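Local coordinates for carbohydrate binding family 6 (Clostridium thermocellum, PDB 5A8C), which hydrolyses alpha-L-arabinofuranosidic bonds, releasing terminal arabinofuranosyl residues, probably from arabinose-bearing polysaccharides, as a five-bladed beta-propeller enzyme of glycoside hydrolase family 43, at residues A[118-130]-A[136-148]. Sequence-based numbering, arbitrary orientation. Where two conformers were deposited one is given.
Sequences GNGGNGIGVAVSD and FKDPLPGPLVSWN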
loop_
_atom_site.group_PDB
_atom_site.type_symbol
_atom_site.label_atom_id
_atom_site.label_comp_id
_atom_site.label_asym_id
_atom_site.label_seq_id
_atom_site.Cartn_x
_atom_site.Cartn_y
_atom_site.Cartn_z
ATOM N N GLY A 118 7.411 1.937 -5.587
ATOM C CA GLY A 118 7.397 2.828 -6.753
ATOM C C GLY A 118 8.560 3.776 -6.728
ATOM O O GLY A 118 8.744 4.538 -5.756
ATOM N N ASN A 119 9.344 3.800 -7.798
ATOM C CA ASN A 119 10.409 4.793 -7.979
ATOM C C ASN A 119 9.845 6.124 -8.474
ATOM O O ASN A 119 10.226 6.613 -9.528
ATOM C CB ASN A 119 11.478 4.257 -8.922
ATOM C CG ASN A 119 12.672 5.194 -9.079
ATOM O OD1 ASN A 119 13.136 5.764 -8.080
ATOM N ND2 ASN A 119 13.187 5.303 -10.258
ATOM N N GLY A 120 8.867 6.689 -7.741
ATOM C CA GLY A 120 8.415 8.019 -8.034
ATOM C C GLY A 120 7.675 8.174 -9.341
ATOM O O GLY A 120 7.648 9.292 -9.875
ATOM N N GLY A 121 7.067 7.106 -9.809
ATOM C CA GLY A 121 6.449 7.086 -11.155
ATOM C C GLY A 121 7.368 6.607 -12.269
ATOM O O GLY A 121 6.918 6.407 -13.400
ATOM N N ASN A 122 8.655 6.451 -11.980
ATOM C CA ASN A 122 9.684 6.015 -12.914
ATOM C C ASN A 122 10.041 4.571 -12.682
ATOM O O ASN A 122 11.160 4.237 -12.298
ATOM C CB ASN A 122 10.926 6.879 -12.790
ATOM C CG ASN A 122 10.611 8.331 -12.816
ATOM O OD1 ASN A 122 10.918 9.084 -11.857
ATOM N ND2 ASN A 122 9.968 8.742 -13.862
ATOM N N GLY A 123 9.050 3.682 -12.882
ATOM C CA GLY A 123 9.230 2.264 -12.700
ATOM C C GLY A 123 8.828 1.772 -11.330
ATOM O O GLY A 123 8.884 2.493 -10.329
ATOM N N ILE A 124 8.457 0.478 -11.265
ATOM C CA ILE A 124 8.161 -0.223 -10.014
ATOM C C ILE A 124 9.222 -1.310 -9.820
ATOM O O ILE A 124 9.504 -2.073 -10.743
ATOM C CB ILE A 124 6.751 -0.819 -10.054
ATOM C CG1 ILE A 124 5.714 0.301 -10.058
ATOM C CG2 ILE A 124 6.521 -1.782 -8.884
ATOM C CD1 ILE A 124 4.310 -0.138 -10.360
ATOM N N GLY A 125 9.794 -1.336 -8.611
ATOM C CA GLY A 125 10.798 -2.309 -8.258
ATOM C C GLY A 125 10.330 -3.391 -7.303
ATOM O O GLY A 125 9.221 -3.337 -6.760
ATOM N N VAL A 126 11.217 -4.354 -7.121
ATOM C CA VAL A 126 11.052 -5.408 -6.114
ATOM C C VAL A 126 12.347 -5.572 -5.361
ATOM O O VAL A 126 13.427 -5.659 -5.928
ATOM C CB VAL A 126 10.631 -6.746 -6.744
ATOM C CG1 VAL A 126 11.634 -7.240 -7.799
ATOM C CG2 VAL A 126 10.412 -7.804 -5.656
ATOM N N ALA A 127 12.247 -5.596 -4.027
ATOM C CA ALA A 127 13.388 -5.890 -3.164
ATOM C C ALA A 127 13.073 -7.117 -2.331
ATOM O O ALA A 127 11.912 -7.406 -2.022
ATOM C CB ALA A 127 13.696 -4.691 -2.288
ATOM N N VAL A 128 14.113 -7.888 -2.002
ATOM C CA VAL A 128 13.939 -9.209 -1.426
ATOM C C VAL A 128 14.783 -9.310 -0.161
ATOM O O VAL A 128 15.896 -8.804 -0.097
ATOM C CB VAL A 128 14.373 -10.302 -2.455
ATOM C CG1 VAL A 128 14.086 -11.706 -1.950
ATOM C CG2 VAL A 128 13.685 -10.079 -3.804
ATOM N N SER A 129 14.269 -10.082 0.793
ATOM C CA SER A 129 15.036 -10.450 1.992
ATOM C C SER A 129 14.558 -11.782 2.496
ATOM O O SER A 129 13.411 -12.147 2.359
ATOM C CB SER A 129 14.843 -9.410 3.101
ATOM O OG SER A 129 15.702 -9.701 4.224
ATOM N N ASP A 130 15.458 -12.493 3.188
ATOM C CA ASP A 130 15.030 -13.681 3.949
ATOM C C ASP A 130 14.438 -13.327 5.307
ATOM O O ASP A 130 13.890 -14.185 5.952
ATOM C CB ASP A 130 16.217 -14.623 4.188
ATOM C CG ASP A 130 16.810 -15.206 2.974
ATOM O OD1 ASP A 130 16.196 -15.316 1.960
ATOM O OD2 ASP A 130 17.955 -15.712 3.116
ATOM N N PHE A 136 16.646 -5.434 2.778
ATOM C CA PHE A 136 16.075 -5.755 1.491
ATOM C C PHE A 136 16.953 -5.260 0.395
ATOM O O PHE A 136 17.460 -4.140 0.442
ATOM C CB PHE A 136 14.686 -5.146 1.363
ATOM C CG PHE A 136 13.602 -5.817 2.197
ATOM C CD1 PHE A 136 13.417 -5.557 3.542
ATOM C CD2 PHE A 136 12.766 -6.750 1.601
ATOM C CE1 PHE A 136 12.441 -6.176 4.258
ATOM C CE2 PHE A 136 11.769 -7.377 2.313
ATOM C CZ PHE A 136 11.606 -7.103 3.660
ATOM N N LYS A 137 17.099 -6.063 -0.681
ATOM C CA LYS A 137 17.927 -5.705 -1.822
ATOM C C LYS A 137 17.165 -6.002 -3.092
ATOM O O LYS A 137 16.591 -7.090 -3.249
ATOM C CB LYS A 137 19.243 -6.471 -1.824
ATOM C CG LYS A 137 20.183 -6.166 -0.663
ATOM C CD LYS A 137 20.766 -4.776 -0.748
ATOM C CE LYS A 137 21.778 -4.505 0.350
ATOM N NZ LYS A 137 22.407 -3.170 0.149
ATOM N N ASP A 138 17.160 -5.055 -4.029
ATOM C CA ASP A 138 16.547 -5.269 -5.344
ATOM C C ASP A 138 17.553 -5.978 -6.234
ATOM O O ASP A 138 18.644 -5.461 -6.453
ATOM C CB ASP A 138 16.081 -3.924 -5.920
ATOM C CG ASP A 138 15.458 -4.015 -7.298
ATOM O OD1 ASP A 138 15.722 -4.965 -8.028
ATOM O OD2 ASP A 138 14.602 -3.107 -7.584
ATOM N N PRO A 139 17.231 -7.199 -6.681
ATOM C CA PRO A 139 18.209 -8.000 -7.465
ATOM C C PRO A 139 18.308 -7.616 -8.919
ATOM O O PRO A 139 19.168 -8.170 -9.605
ATOM C CB PRO A 139 17.646 -9.401 -7.333
ATOM C CG PRO A 139 16.136 -9.183 -7.313
ATOM C CD PRO A 139 15.945 -7.900 -6.507
ATOM N N LEU A 140 17.470 -6.701 -9.391
ATOM C CA LEU A 140 17.304 -6.501 -10.829
ATOM C C LEU A 140 18.099 -5.284 -11.312
ATOM O O LEU A 140 18.317 -4.315 -10.577
ATOM C CB LEU A 140 15.825 -6.265 -11.154
ATOM C CG LEU A 140 14.891 -7.403 -10.789
ATOM C CD1 LEU A 140 13.471 -7.073 -11.230
ATOM C CD2 LEU A 140 15.314 -8.765 -11.263
ATOM N N PRO A 141 18.475 -5.283 -12.585
ATOM C CA PRO A 141 19.187 -4.133 -13.143
ATOM C C PRO A 141 18.289 -2.944 -13.446
ATOM O O PRO A 141 18.797 -1.847 -13.704
ATOM C CB PRO A 141 19.816 -4.699 -14.419
ATOM C CG PRO A 141 18.895 -5.805 -14.823
ATOM C CD PRO A 141 18.435 -6.417 -13.537
ATOM N N GLY A 142 16.982 -3.156 -13.480
ATOM C CA GLY A 142 16.024 -2.122 -13.765
ATOM C C GLY A 142 14.696 -2.476 -13.149
ATOM O O GLY A 142 14.567 -3.463 -12.418
ATOM N N PRO A 143 13.685 -1.657 -13.425
ATOM C CA PRO A 143 12.356 -1.908 -12.832
ATOM C C PRO A 143 11.782 -3.246 -13.239
ATOM O O PRO A 143 11.920 -3.684 -14.391
ATOM C CB PRO A 143 11.529 -0.740 -13.309
ATOM C CG PRO A 143 12.280 -0.083 -14.365
ATOM C CD PRO A 143 13.710 -0.430 -14.244
ATOM N N LEU A 144 11.031 -3.821 -12.345
ATOM C CA LEU A 144 10.231 -4.996 -12.598
ATOM C C LEU A 144 9.117 -4.658 -13.614
ATOM O O LEU A 144 8.793 -5.470 -14.497
ATOM C CB LEU A 144 9.666 -5.535 -11.308
ATOM C CG LEU A 144 8.736 -6.735 -11.414
ATOM C CD1 LEU A 144 9.422 -7.933 -12.040
ATOM C CD2 LEU A 144 8.214 -7.126 -10.037
ATOM N N VAL A 145 8.482 -3.502 -13.423
ATOM C CA VAL A 145 7.454 -3.015 -14.323
ATOM C C VAL A 145 7.800 -1.575 -14.701
ATOM O O VAL A 145 8.136 -0.769 -13.837
ATOM C CB VAL A 145 6.049 -3.069 -13.643
ATOM C CG1 VAL A 145 5.002 -2.460 -14.571
ATOM C CG2 VAL A 145 5.671 -4.509 -13.297
ATOM N N SER A 146 7.773 -1.289 -16.010
ATOM C CA SER A 146 8.219 0.005 -16.529
ATOM C C SER A 146 7.155 0.451 -17.547
ATOM O O SER A 146 6.223 -0.294 -17.902
ATOM C CB SER A 146 9.600 -0.161 -17.252
ATOM O OG SER A 146 9.456 -0.739 -18.517
ATOM N N TRP A 147 7.364 1.666 -18.035
ATOM C CA TRP A 147 6.537 2.172 -19.108
ATOM C C TRP A 147 6.568 1.278 -20.349
ATOM O O TRP A 147 5.652 1.349 -21.167
ATOM C CB TRP A 147 6.990 3.586 -19.507
ATOM C CG TRP A 147 6.612 4.554 -18.523
ATOM C CD1 TRP A 147 7.419 5.277 -17.682
ATOM C CD2 TRP A 147 5.286 4.947 -18.242
ATOM N NE1 TRP A 147 6.657 6.094 -16.873
ATOM C CE2 TRP A 147 5.335 5.915 -17.209
ATOM C CE3 TRP A 147 4.053 4.598 -18.791
ATOM C CZ2 TRP A 147 4.206 6.525 -16.735
ATOM C CZ3 TRP A 147 2.926 5.189 -18.290
ATOM C CH2 TRP A 147 3.014 6.158 -17.284
ATOM N N ASN A 148 7.648 0.507 -20.524
ATOM C CA ASN A 148 7.776 -0.351 -21.696
ATOM C C ASN A 148 7.308 -1.782 -21.485
ATOM O O ASN A 148 7.354 -2.563 -22.433
ATOM C CB ASN A 148 9.232 -0.295 -22.161
ATOM C CG ASN A 148 9.595 1.053 -22.754
ATOM O OD1 ASN A 148 8.772 1.686 -23.438
ATOM N ND2 ASN A 148 10.820 1.512 -22.494
HETATM O O HOH W 1 13.114 -3.856 -9.895
#
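Val128 and Lys137 form an antiparallel hydrogen-bonded pair: Val128 N reaches Lys137 O at 2.9 Å, and Lys137 N returns to Val128 O. At the start of strand 124-129, Ile124 N meets Val145 O at 2.9 Å, while Ile124 O takes Val145 N and, weakly, Leu144 N, a classic beta bulge. Between the two bridges residues 139-142 bow away from the strand, with Asp138 and Pro143 as its feet, and water 1 spans the bow from Asp138 OD2 (2.8 Å) to Gly142 O, with a weak bond from Val126 N.

At the far end of the strand, Ser129 CB sits over the face of the Phe136 ring, 3.7 Å from its centroid and 11° off the normal, a CH-pi contact. Mid-strand, a chi1 of 58° tucks Val126 CG1 into the cleft flanked by its own N and C, where it meets Leu140 CD1 at 3.9 Å and Leu144 CD2.

In the second shell, Asp138 OD1 accepts from Leu140 N at 2.8 Å, an Asx turn at the start of the bow; OD2 binds Tyr117 OH and Trp97 NE1, which fix the carboxylate beside Val126 O (3.0 Å from Asp138 CG). Strand 124-129 is outermost in its three-stranded sheet, pairing with 112-118, and 136-148 runs along its other edge. Phe136 packs on strands 83-90 and 112-118, whereas Ile124 and Val145 touch Met175 and Phe177 of strand 173-178, linking neighbouring propeller sheets.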